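Nucleoporin nup120 (Schizosaccharomyces pombe, PDB 4GQ2) serves as a structural component of the nuclear pore complex, whose nucleoporins both build the pore and can act as docking partners for transport factors. Local coordinates at residues Asp418-Ile427 and Lys496-Ala507. Sequence-based numbering, arbitrary orientation.
Sequences DISEIWLQHI and KRLLYNEWERFA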
loop_
_atom_site.group_PDB
_atom_site.type_symbol
_atom_site.label_atom_id
_atom_site.label_comp_id
_atom_site.label_asym_id
_atom_site.label_seq_id
_atom_site.Cartn_x
_atom_site.Cartn_y
_atom_site.Cartn_z
ATOM N N ASP A 418 14.187 7.117 -4.219
ATOM C CA ASP A 418 15.110 7.964 -3.460
ATOM C C ASP A 418 14.637 8.169 -2.014
ATOM O O ASP A 418 13.655 7.562 -1.587
ATOM C CB ASP A 418 15.310 9.301 -4.180
ATOM C CG ASP A 418 16.737 9.861 -4.039
ATOM O OD1 ASP A 418 17.443 9.550 -3.047
ATOM O OD2 ASP A 418 17.151 10.623 -4.938
ATOM N N ILE A 419 15.345 9.026 -1.279
ATOM C CA ILE A 419 15.164 9.223 0.160
ATOM C C ILE A 419 13.718 9.468 0.575
ATOM O O ILE A 419 13.206 8.810 1.480
ATOM C CB ILE A 419 16.068 10.368 0.681
ATOM C CG1 ILE A 419 17.537 10.017 0.458
ATOM C CG2 ILE A 419 15.842 10.641 2.164
ATOM C CD1 ILE A 419 18.485 11.172 0.681
ATOM N N SER A 420 13.061 10.408 -0.092
ATOM C CA SER A 420 11.695 10.777 0.269
ATOM C C SER A 420 10.704 9.654 0.030
ATOM O O SER A 420 9.904 9.354 0.916
ATOM C CB SER A 420 11.264 12.065 -0.438
ATOM O OG SER A 420 11.885 13.166 0.196
ATOM N N GLU A 421 10.767 9.036 -1.151
ATOM C CA GLU A 421 9.942 7.861 -1.466
ATOM C C GLU A 421 10.049 6.783 -0.391
ATOM O O GLU A 421 9.029 6.289 0.096
ATOM C CB GLU A 421 10.319 7.266 -2.817
ATOM C CG GLU A 421 10.069 8.179 -4.005
ATOM C CD GLU A 421 11.089 7.956 -5.110
ATOM O OE1 GLU A 421 12.121 8.687 -5.162
ATOM O OE2 GLU A 421 10.860 7.033 -5.920
ATOM N N ILE A 422 11.279 6.446 -0.007
ATOM C CA ILE A 422 11.523 5.363 0.959
ATOM C C ILE A 422 11.019 5.698 2.360
ATOM O O ILE A 422 10.332 4.880 2.987
ATOM C CB ILE A 422 13.010 4.957 1.007
ATOM C CG1 ILE A 422 13.469 4.440 -0.366
ATOM C CG2 ILE A 422 13.241 3.915 2.094
ATOM C CD1 ILE A 422 14.977 4.421 -0.547
ATOM N N TRP A 423 11.336 6.899 2.841
ATOM C CA TRP A 423 10.860 7.337 4.164
ATOM C C TRP A 423 9.363 7.477 4.237
ATOM O O TRP A 423 8.755 7.137 5.243
ATOM C CB TRP A 423 11.528 8.638 4.580
ATOM C CG TRP A 423 12.808 8.448 5.353
ATOM C CD1 TRP A 423 14.098 8.803 4.967
ATOM C CD2 TRP A 423 12.960 7.863 6.696
ATOM N NE1 TRP A 423 15.012 8.485 5.951
ATOM C CE2 TRP A 423 14.397 7.917 7.009
ATOM C CE3 TRP A 423 12.088 7.311 7.628
ATOM C CZ2 TRP A 423 14.909 7.431 8.202
ATOM C CZ3 TRP A 423 12.618 6.829 8.833
ATOM C CH2 TRP A 423 13.995 6.892 9.111
ATOM N N LEU A 424 8.754 7.978 3.167
ATOM C CA LEU A 424 7.306 8.138 3.116
ATOM C C LEU A 424 6.627 6.770 3.191
ATOM O O LEU A 424 5.695 6.581 3.974
ATOM C CB LEU A 424 6.894 8.870 1.843
ATOM C CG LEU A 424 5.450 9.338 1.695
ATOM C CD1 LEU A 424 5.190 10.530 2.605
ATOM C CD2 LEU A 424 5.147 9.689 0.242
ATOM N N GLN A 425 7.110 5.816 2.394
ATOM C CA GLN A 425 6.597 4.450 2.460
ATOM C C GLN A 425 6.671 3.887 3.875
ATOM O O GLN A 425 5.677 3.385 4.398
ATOM C CB GLN A 425 7.327 3.524 1.487
ATOM C CG GLN A 425 6.517 3.182 0.246
ATOM C CD GLN A 425 6.459 1.683 -0.035
ATOM O OE1 GLN A 425 5.856 1.248 -1.017
ATOM N NE2 GLN A 425 7.078 0.887 0.833
ATOM N N HIS A 426 7.841 4.011 4.494
ATOM C CA HIS A 426 8.073 3.509 5.838
ATOM C C HIS A 426 7.155 4.098 6.883
ATOM O O HIS A 426 6.632 3.380 7.732
ATOM C CB HIS A 426 9.533 3.715 6.240
ATOM C CG HIS A 426 9.812 3.376 7.682
ATOM N ND1 HIS A 426 9.848 4.310 8.651
ATOM C CD2 HIS A 426 10.032 2.151 8.308
ATOM C CE1 HIS A 426 10.092 3.718 9.834
ATOM N NE2 HIS A 426 10.205 2.397 9.623
ATOM N N ILE A 427 6.950 5.407 6.832
ATOM C CA ILE A 427 6.096 6.083 7.808
ATOM C C ILE A 427 4.609 5.731 7.652
ATOM O O ILE A 427 3.899 5.590 8.646
ATOM C CB ILE A 427 6.301 7.607 7.745
ATOM C CG1 ILE A 427 7.717 7.952 8.213
ATOM C CG2 ILE A 427 5.256 8.344 8.583
ATOM C CD1 ILE A 427 8.142 9.369 7.895
ATOM N N LYS A 496 21.222 15.427 0.428
ATOM C CA LYS A 496 20.752 14.077 0.727
ATOM C C LYS A 496 20.783 13.803 2.223
ATOM O O LYS A 496 19.776 13.390 2.797
ATOM C CB LYS A 496 21.563 13.031 -0.040
ATOM C CG LYS A 496 21.335 13.073 -1.546
ATOM C CD LYS A 496 22.248 12.099 -2.271
ATOM C CE LYS A 496 22.228 12.316 -3.775
ATOM N NZ LYS A 496 20.925 11.939 -4.400
ATOM N N ARG A 497 21.921 14.075 2.858
ATOM C CA ARG A 497 22.088 13.815 4.288
ATOM C C ARG A 497 21.092 14.612 5.139
ATOM O O ARG A 497 20.458 14.057 6.054
ATOM C CB ARG A 497 23.537 14.092 4.721
ATOM C CG ARG A 497 23.872 13.661 6.144
ATOM C CD ARG A 497 25.286 14.080 6.550
ATOM N NE ARG A 497 25.433 15.535 6.648
ATOM C CZ ARG A 497 25.111 16.264 7.716
ATOM N NH1 ARG A 497 24.626 15.692 8.817
ATOM N NH2 ARG A 497 25.274 17.578 7.683
ATOM N N LEU A 498 20.936 15.902 4.833
ATOM C CA LEU A 498 20.015 16.748 5.599
ATOM C C LEU A 498 18.550 16.352 5.367
ATOM O O LEU A 498 17.755 16.340 6.305
ATOM C CB LEU A 498 20.233 18.237 5.290
ATOM C CG LEU A 498 21.554 18.912 5.686
ATOM C CD1 LEU A 498 21.608 20.305 5.080
ATOM C CD2 LEU A 498 21.742 18.989 7.196
ATOM N N LEU A 499 18.200 16.025 4.124
ATOM C CA LEU A 499 16.857 15.526 3.810
ATOM C C LEU A 499 16.560 14.238 4.592
ATOM O O LEU A 499 15.483 14.094 5.174
ATOM C CB LEU A 499 16.689 15.306 2.296
ATOM C CG LEU A 499 15.320 14.892 1.724
ATOM C CD1 LEU A 499 14.246 15.945 1.952
ATOM C CD2 LEU A 499 15.425 14.576 0.238
ATOM N N TYR A 500 17.527 13.322 4.617
ATOM C CA TYR A 500 17.391 12.050 5.333
ATOM C C TYR A 500 17.110 12.296 6.811
ATOM O O TYR A 500 16.188 11.701 7.386
ATOM C CB TYR A 500 18.660 11.193 5.170
ATOM C CG TYR A 500 18.570 9.821 5.812
ATOM C CD1 TYR A 500 18.740 9.656 7.188
ATOM C CD2 TYR A 500 18.297 8.692 5.044
ATOM C CE1 TYR A 500 18.635 8.407 7.779
ATOM C CE2 TYR A 500 18.205 7.438 5.624
ATOM C CZ TYR A 500 18.379 7.298 6.988
ATOM O OH TYR A 500 18.274 6.049 7.556
ATOM N N ASN A 501 17.900 13.182 7.417
ATOM C CA ASN A 501 17.793 13.477 8.850
ATOM C C ASN A 501 16.479 14.143 9.234
ATOM O O ASN A 501 15.932 13.880 10.310
ATOM C CB ASN A 501 18.974 14.338 9.324
ATOM C CG ASN A 501 20.306 13.605 9.259
ATOM O OD1 ASN A 501 20.364 12.377 9.126
ATOM N ND2 ASN A 501 21.387 14.360 9.358
ATOM N N GLU A 502 15.973 15.009 8.365
ATOM C CA GLU A 502 14.668 15.610 8.609
ATOM C C GLU A 502 13.567 14.541 8.590
ATOM O O GLU A 502 12.713 14.505 9.478
ATOM C CB GLU A 502 14.377 16.736 7.612
ATOM C CG GLU A 502 13.161 17.587 7.967
ATOM C CD GLU A 502 13.299 18.368 9.271
ATOM O OE1 GLU A 502 12.411 19.190 9.560
ATOM O OE2 GLU A 502 14.279 18.176 10.013
ATOM N N TRP A 503 13.596 13.667 7.591
ATOM C CA TRP A 503 12.649 12.542 7.547
ATOM C C TRP A 503 12.761 11.712 8.794
ATOM O O TRP A 503 11.756 11.398 9.425
ATOM C CB TRP A 503 12.890 11.683 6.320
ATOM C CG TRP A 503 12.246 12.190 5.052
ATOM C CD1 TRP A 503 12.870 12.752 3.946
ATOM C CD2 TRP A 503 10.822 12.178 4.715
ATOM N NE1 TRP A 503 11.954 13.079 2.979
ATOM C CE2 TRP A 503 10.710 12.758 3.376
ATOM C CE3 TRP A 503 9.665 11.748 5.364
ATOM C CZ2 TRP A 503 9.485 12.905 2.738
ATOM C CZ3 TRP A 503 8.441 11.898 4.712
ATOM C CH2 TRP A 503 8.354 12.462 3.432
ATOM N N GLU A 504 13.991 11.375 9.183
ATOM C CA GLU A 504 14.221 10.626 10.410
ATOM C C GLU A 504 13.601 11.269 11.650
ATOM O O GLU A 504 12.937 10.579 12.438
ATOM C CB GLU A 504 15.707 10.385 10.647
ATOM C CG GLU A 504 15.978 9.546 11.890
ATOM C CD GLU A 504 17.343 8.899 11.867
ATOM O OE1 GLU A 504 18.343 9.630 11.693
ATOM O OE2 GLU A 504 17.409 7.661 12.029
ATOM N N ARG A 505 13.805 12.573 11.818
ATOM C CA ARG A 505 13.243 13.286 12.969
ATOM C C ARG A 505 11.730 13.174 12.975
ATOM O O ARG A 505 11.119 12.918 14.014
ATOM C CB ARG A 505 13.630 14.767 12.957
ATOM C CG ARG A 505 15.035 15.048 13.448
ATOM C CD ARG A 505 15.391 16.527 13.333
ATOM N NE ARG A 505 16.838 16.670 13.216
ATOM C CZ ARG A 505 17.482 17.022 12.105
ATOM N NH1 ARG A 505 16.811 17.324 10.993
ATOM N NH2 ARG A 505 18.808 17.095 12.117
ATOM N N PHE A 506 11.132 13.374 11.804
ATOM C CA PHE A 506 9.693 13.299 11.674
ATOM C C PHE A 506 9.181 11.906 12.057
ATOM O O PHE A 506 8.205 11.784 12.805
ATOM C CB PHE A 506 9.251 13.675 10.263
ATOM C CG PHE A 506 7.774 13.800 10.128
ATOM C CD1 PHE A 506 7.119 14.940 10.578
ATOM C CD2 PHE A 506 7.022 12.760 9.590
ATOM C CE1 PHE A 506 5.741 15.051 10.473
ATOM C CE2 PHE A 506 5.642 12.863 9.484
ATOM C CZ PHE A 506 4.999 14.011 9.926
ATOM N N ALA A 507 9.863 10.871 11.567
ATOM C CA ALA A 507 9.510 9.487 11.874
ATOM C C ALA A 507 9.621 9.203 13.364
ATOM O O ALA A 507 8.765 8.512 13.932
ATOM C CB ALA A 507 10.372 8.521 11.073
HETATM O O HOH W 1 18.144 13.355 -3.489
#
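Trp-423 and Trp-503 lay their indoles flat-parallel but displaced, with little of one above the other. What covers the five-membered ring of Trp-423 instead is Trp-503 CB, 3.4 Å from Trp-423 CG, while Trp-423 CB packs against Trp-503 CD2 (3.6 Å). Farther along the same face of Trp-423, Glu-504 CA covers the six-membered ring. The pyrrole edge of Trp-423 points into the face of Tyr-500 in a T-shaped pair with planes at 72°, and Trp-423 NE1 stands 3.4 Å from Tyr-500 CE2. Tyr-500 CG lies anti to the backbone N (chi1 -177°), which stands the phenol beside that edge, while its hydroxyl bonds to the backbone N of Phe-408. Segments 419-427 and 496-507 run nearly parallel, with Ile-419, Trp-423 and Trp-503 as knobs in holes; both belong to the helical insertion that interrupts the strands of the beta-propeller domain. The Ile-419 knob is close-packed, its CD1 3.7 Å from Lys-496 CB. Trp-503 also donates from NE1 to Ser-420 OG, 2.8 Å away, a bent bond (139°) tilted from the ring plane. Ile-427 CD1 meets the benzo edge of Trp-503 at CE3 (3.8 Å), and Val-471 and Ile-475 of helix 464-478 pack on this indole too. With an alanine in its place, the CB would stay over Trp-423, but the loss of the indole is likely to open a gap between Leu-424, Ile-427 and helix 464-478 and to deprive Ser-420 OG of its donor. The fit is looser between Asp-418 and Lys-496: Asp-418 OD2 and Lys-496 NZ remain 4.0 Å apart, beyond a salt bridge, and are joined through a water, and both also hydrogen-bond to a chain of another protein, so this end is a water-bridged interface.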